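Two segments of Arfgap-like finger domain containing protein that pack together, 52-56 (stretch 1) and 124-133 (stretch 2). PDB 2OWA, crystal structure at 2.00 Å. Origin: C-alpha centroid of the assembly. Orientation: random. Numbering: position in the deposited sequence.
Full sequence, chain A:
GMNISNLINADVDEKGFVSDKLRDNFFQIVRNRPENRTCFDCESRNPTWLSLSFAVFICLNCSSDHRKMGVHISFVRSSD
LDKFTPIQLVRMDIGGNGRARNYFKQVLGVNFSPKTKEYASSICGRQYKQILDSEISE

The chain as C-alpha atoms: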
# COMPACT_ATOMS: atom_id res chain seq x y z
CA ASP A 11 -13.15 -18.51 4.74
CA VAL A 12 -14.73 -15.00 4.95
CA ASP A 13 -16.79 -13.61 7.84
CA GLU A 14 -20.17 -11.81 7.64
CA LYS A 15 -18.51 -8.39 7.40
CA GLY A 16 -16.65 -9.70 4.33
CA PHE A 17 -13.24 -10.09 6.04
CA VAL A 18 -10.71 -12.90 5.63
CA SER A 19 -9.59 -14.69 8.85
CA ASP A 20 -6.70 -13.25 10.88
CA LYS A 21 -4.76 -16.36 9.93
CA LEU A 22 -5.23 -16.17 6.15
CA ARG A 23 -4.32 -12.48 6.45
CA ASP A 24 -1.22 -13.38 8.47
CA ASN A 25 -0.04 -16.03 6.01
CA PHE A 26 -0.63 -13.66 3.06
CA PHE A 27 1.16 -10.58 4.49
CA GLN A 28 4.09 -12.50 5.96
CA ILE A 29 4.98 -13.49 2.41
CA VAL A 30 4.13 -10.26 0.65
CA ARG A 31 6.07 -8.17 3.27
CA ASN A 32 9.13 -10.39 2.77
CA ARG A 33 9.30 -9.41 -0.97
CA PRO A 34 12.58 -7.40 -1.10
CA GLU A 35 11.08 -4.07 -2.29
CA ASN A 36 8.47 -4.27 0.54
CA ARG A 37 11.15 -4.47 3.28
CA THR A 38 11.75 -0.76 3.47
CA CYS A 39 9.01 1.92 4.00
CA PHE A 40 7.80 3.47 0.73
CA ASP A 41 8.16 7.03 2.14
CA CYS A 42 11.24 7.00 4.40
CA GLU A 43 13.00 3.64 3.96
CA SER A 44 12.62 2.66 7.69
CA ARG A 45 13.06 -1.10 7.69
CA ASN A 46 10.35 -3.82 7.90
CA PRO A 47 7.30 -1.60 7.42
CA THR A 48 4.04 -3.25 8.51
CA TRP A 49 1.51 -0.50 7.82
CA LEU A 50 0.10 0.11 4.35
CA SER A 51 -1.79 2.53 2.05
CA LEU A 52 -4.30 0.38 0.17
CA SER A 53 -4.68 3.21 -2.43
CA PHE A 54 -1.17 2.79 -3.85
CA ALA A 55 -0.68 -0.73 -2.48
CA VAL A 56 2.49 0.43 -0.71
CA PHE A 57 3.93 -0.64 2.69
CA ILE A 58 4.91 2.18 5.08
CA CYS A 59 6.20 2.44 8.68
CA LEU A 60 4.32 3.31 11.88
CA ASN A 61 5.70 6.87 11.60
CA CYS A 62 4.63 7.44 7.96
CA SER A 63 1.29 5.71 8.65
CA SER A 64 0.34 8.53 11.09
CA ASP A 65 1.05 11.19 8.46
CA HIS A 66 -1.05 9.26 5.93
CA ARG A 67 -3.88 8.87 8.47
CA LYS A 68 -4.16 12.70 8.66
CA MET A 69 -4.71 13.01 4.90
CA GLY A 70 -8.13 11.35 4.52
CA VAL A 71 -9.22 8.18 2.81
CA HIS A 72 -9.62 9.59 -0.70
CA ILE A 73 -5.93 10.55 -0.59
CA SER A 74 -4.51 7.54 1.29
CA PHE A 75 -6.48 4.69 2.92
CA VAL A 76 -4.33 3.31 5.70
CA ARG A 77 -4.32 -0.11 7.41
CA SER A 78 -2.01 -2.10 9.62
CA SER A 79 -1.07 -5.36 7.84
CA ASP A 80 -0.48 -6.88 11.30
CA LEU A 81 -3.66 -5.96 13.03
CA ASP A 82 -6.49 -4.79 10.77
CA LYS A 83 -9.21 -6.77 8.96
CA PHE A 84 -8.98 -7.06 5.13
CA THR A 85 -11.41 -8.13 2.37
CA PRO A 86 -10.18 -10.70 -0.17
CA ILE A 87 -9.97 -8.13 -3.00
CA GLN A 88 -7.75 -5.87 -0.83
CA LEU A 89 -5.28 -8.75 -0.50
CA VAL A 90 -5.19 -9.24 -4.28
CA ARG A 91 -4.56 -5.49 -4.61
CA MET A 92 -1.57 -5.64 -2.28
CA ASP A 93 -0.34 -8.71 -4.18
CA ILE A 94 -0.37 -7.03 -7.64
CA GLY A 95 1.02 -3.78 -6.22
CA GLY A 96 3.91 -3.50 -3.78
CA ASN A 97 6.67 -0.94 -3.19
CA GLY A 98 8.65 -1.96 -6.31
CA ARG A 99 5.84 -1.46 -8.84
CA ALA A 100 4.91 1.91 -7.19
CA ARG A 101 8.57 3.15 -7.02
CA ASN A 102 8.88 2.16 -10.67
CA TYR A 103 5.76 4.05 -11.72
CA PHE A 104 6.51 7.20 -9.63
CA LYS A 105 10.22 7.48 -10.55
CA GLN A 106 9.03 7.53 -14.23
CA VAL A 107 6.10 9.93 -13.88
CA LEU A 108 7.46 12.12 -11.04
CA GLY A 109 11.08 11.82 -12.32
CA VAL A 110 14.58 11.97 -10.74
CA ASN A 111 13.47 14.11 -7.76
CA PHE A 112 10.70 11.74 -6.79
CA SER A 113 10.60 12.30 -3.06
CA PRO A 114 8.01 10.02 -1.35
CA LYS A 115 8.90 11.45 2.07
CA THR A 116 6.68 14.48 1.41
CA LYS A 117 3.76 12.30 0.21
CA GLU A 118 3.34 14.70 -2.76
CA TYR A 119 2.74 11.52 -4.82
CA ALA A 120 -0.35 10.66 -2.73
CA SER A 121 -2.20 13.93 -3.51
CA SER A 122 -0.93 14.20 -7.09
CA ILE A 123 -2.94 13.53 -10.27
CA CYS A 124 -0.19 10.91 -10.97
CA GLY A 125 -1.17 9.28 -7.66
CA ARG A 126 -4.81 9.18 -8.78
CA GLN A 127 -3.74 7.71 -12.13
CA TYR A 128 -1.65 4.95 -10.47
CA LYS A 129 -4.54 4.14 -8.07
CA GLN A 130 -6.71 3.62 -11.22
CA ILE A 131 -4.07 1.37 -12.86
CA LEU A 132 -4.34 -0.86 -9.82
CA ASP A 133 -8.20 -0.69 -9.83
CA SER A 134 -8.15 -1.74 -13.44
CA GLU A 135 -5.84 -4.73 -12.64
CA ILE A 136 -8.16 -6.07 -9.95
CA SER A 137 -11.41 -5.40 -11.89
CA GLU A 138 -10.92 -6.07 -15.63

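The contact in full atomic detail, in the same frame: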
# COMPACT_ATOMS: atom_id res chain seq x y z
N LEU A 52 -3.67 1.23 1.16
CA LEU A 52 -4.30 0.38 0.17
C LEU A 52 -4.34 1.07 -1.19
O LEU A 52 -4.14 0.41 -2.18
CB LEU A 52 -5.71 -0.04 0.56
CG LEU A 52 -5.72 -1.34 1.39
CD1 LEU A 52 -7.06 -1.47 2.12
CD2 LEU A 52 -5.37 -2.61 0.53
N SER A 53 -4.54 2.39 -1.19
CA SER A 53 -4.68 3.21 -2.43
C SER A 53 -3.59 2.96 -3.45
O SER A 53 -3.86 2.75 -4.63
CB SER A 53 -4.69 4.71 -2.07
OG SER A 53 -5.53 4.97 -0.95
N PHE A 54 -2.34 2.98 -2.99
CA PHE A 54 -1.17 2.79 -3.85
C PHE A 54 -0.58 1.40 -3.69
O PHE A 54 0.42 1.08 -4.31
CB PHE A 54 -0.16 3.89 -3.53
CG PHE A 54 -0.80 5.24 -3.47
CD1 PHE A 54 -1.29 5.85 -4.64
CD2 PHE A 54 -0.95 5.90 -2.25
CE1 PHE A 54 -1.91 7.10 -4.59
CE2 PHE A 54 -1.56 7.13 -2.20
CZ PHE A 54 -2.03 7.74 -3.35
N ALA A 55 -1.23 0.57 -2.87
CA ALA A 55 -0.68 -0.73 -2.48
C ALA A 55 0.80 -0.62 -2.10
O ALA A 55 1.64 -1.35 -2.59
CB ALA A 55 -0.87 -1.77 -3.59
N VAL A 56 1.12 0.32 -1.21
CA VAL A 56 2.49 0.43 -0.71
C VAL A 56 2.52 0.09 0.80
O VAL A 56 1.55 0.33 1.51
CB VAL A 56 3.12 1.81 -0.98
CG1 VAL A 56 3.32 2.03 -2.54
CG2 VAL A 56 2.25 2.91 -0.38
N CYS A 124 -0.97 12.14 -10.71
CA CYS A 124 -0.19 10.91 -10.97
C CYS A 124 -0.51 9.82 -9.95
O CYS A 124 -0.57 8.64 -10.29
CB CYS A 124 1.33 11.17 -10.92
SG CYS A 124 1.85 12.52 -11.99
N GLY A 125 -0.74 10.22 -8.70
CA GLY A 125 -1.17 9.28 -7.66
C GLY A 125 -2.53 8.70 -8.02
O GLY A 125 -2.75 7.48 -7.96
N ARG A 126 -3.45 9.60 -8.39
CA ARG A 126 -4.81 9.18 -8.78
C ARG A 126 -4.76 8.20 -9.95
O ARG A 126 -5.38 7.16 -9.87
CB ARG A 126 -5.66 10.40 -9.12
CG ARG A 126 -7.09 10.06 -9.53
N GLN A 127 -3.97 8.53 -10.97
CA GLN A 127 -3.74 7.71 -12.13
C GLN A 127 -3.17 6.31 -11.82
O GLN A 127 -3.62 5.29 -12.39
CB GLN A 127 -2.80 8.44 -13.06
CG GLN A 127 -3.44 8.79 -14.38
CD GLN A 127 -2.93 10.09 -14.94
OE1 GLN A 127 -1.72 10.34 -14.97
NE2 GLN A 127 -3.84 10.93 -15.40
N TYR A 128 -2.19 6.26 -10.92
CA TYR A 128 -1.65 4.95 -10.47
C TYR A 128 -2.68 4.12 -9.69
O TYR A 128 -2.76 2.91 -9.87
CB TYR A 128 -0.35 5.14 -9.68
CG TYR A 128 0.30 3.85 -9.27
CD1 TYR A 128 0.96 3.04 -10.22
CD2 TYR A 128 0.22 3.41 -7.96
CE1 TYR A 128 1.55 1.83 -9.85
CE2 TYR A 128 0.80 2.20 -7.57
CZ TYR A 128 1.46 1.43 -8.51
OH TYR A 128 2.01 0.26 -8.12
N LYS A 129 -3.46 4.77 -8.82
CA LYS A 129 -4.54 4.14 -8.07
C LYS A 129 -5.55 3.46 -9.05
O LYS A 129 -5.98 2.33 -8.82
CB LYS A 129 -5.24 5.20 -7.21
CG LYS A 129 -5.99 4.75 -5.96
CD LYS A 129 -7.51 4.92 -6.06
CE LYS A 129 -8.19 4.91 -4.66
NZ LYS A 129 -8.23 6.27 -3.93
N GLN A 130 -5.87 4.15 -10.15
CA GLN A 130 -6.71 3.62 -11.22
C GLN A 130 -6.10 2.49 -12.02
O GLN A 130 -6.83 1.66 -12.49
CB GLN A 130 -7.14 4.74 -12.20
CG GLN A 130 -8.26 5.60 -11.65
CD GLN A 130 -8.81 6.60 -12.68
OE1 GLN A 130 -9.24 7.68 -12.33
NE2 GLN A 130 -8.76 6.23 -13.97
N ILE A 131 -4.78 2.49 -12.21
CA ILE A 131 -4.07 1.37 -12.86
C ILE A 131 -4.26 0.10 -12.03
O ILE A 131 -4.53 -1.00 -12.55
CB ILE A 131 -2.54 1.66 -13.06
CG1 ILE A 131 -2.32 2.81 -14.08
CG2 ILE A 131 -1.76 0.40 -13.49
CD1 ILE A 131 -0.91 3.41 -14.02
N LEU A 132 -4.14 0.26 -10.71
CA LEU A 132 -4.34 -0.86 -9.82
C LEU A 132 -5.80 -1.34 -9.80
O LEU A 132 -6.02 -2.54 -9.80
CB LEU A 132 -3.87 -0.53 -8.42
CG LEU A 132 -2.37 -0.27 -8.19
CD1 LEU A 132 -2.22 -0.11 -6.67
CD2 LEU A 132 -1.41 -1.37 -8.75
N ASP A 133 -6.75 -0.39 -9.80
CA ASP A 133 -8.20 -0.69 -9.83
C ASP A 133 -8.54 -1.52 -11.06
O ASP A 133 -9.30 -2.49 -11.00
CB ASP A 133 -9.04 0.59 -9.92
CG ASP A 133 -9.02 1.41 -8.67
OD1 ASP A 133 -8.50 0.92 -7.63
OD2 ASP A 133 -9.58 2.55 -8.74
O HOH W 1 -8.09 5.81 -1.42
O HOH W 2 1.93 -0.63 -5.81

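Stretch 2 is helical throughout, its i to i+4 ladder running from Tyr128 N to Cys124 O (2.9 Å) through to Asp133 N to Lys129 O (3.0 Å). Stretch 1 is tightly turned: Ala55 N donates to Leu52 O at 3.0 Å, and Ala55 itself has positive phi and psi (45°/51°). Of the C-alpha atoms, Phe54 CA and Lys129 CA lie nearest across the contact, 5.6 Å apart. No direct hydrogen bond crosses the contact, which buries 297 Å² in total; it consists of van der Waals packing, with two waters lying between the stretches. Ser53, Phe54, Ala55, Gly125, Tyr128 and Leu132 are all buried.

The Phe54 side chain (chi1 m) leaves its backbone sideways, but its ring reaches the helix. There CE1 lies 3.5 Å from Gly125 O, with the oxygen at the ring edge near its plane. Gly125 suits this position: an ideal CB would sit only 3.4 Å from Phe54 CE1, a tight approach. Tyr128, one turn on, points toward stretch 1 with chi1 t. Its CD2 is 4.4 Å from Phe54 CD1, while its CE2 is 3.5 Å from Phe54 O, which meets the tyrosine ring at its edge.

Leu132 continues this side of the helix. Its CD1 lies 3.8 Å from Ala55 CB, 3.7 Å from Phe54 C and 3.9 Å from Ser53 O, so one methyl group packs against three consecutive residues. The small Ala55 side chain points toward the helix and supplies an apolar partner.

Lys129 lies at the more exposed margin. Its aliphatic portion covers the Ser53 backbone, with CG 3.2 Å from Ser53 O, and its terminal NZ reaches water 1, which accepts from it at 2.6 Å and is hydrogen-bonded to Ser53 OG at 2.7 Å. Water 2 lies 2.7 Å from Phe54 O, close enough to donate to it, and 2.5 Å from Tyr128 OH.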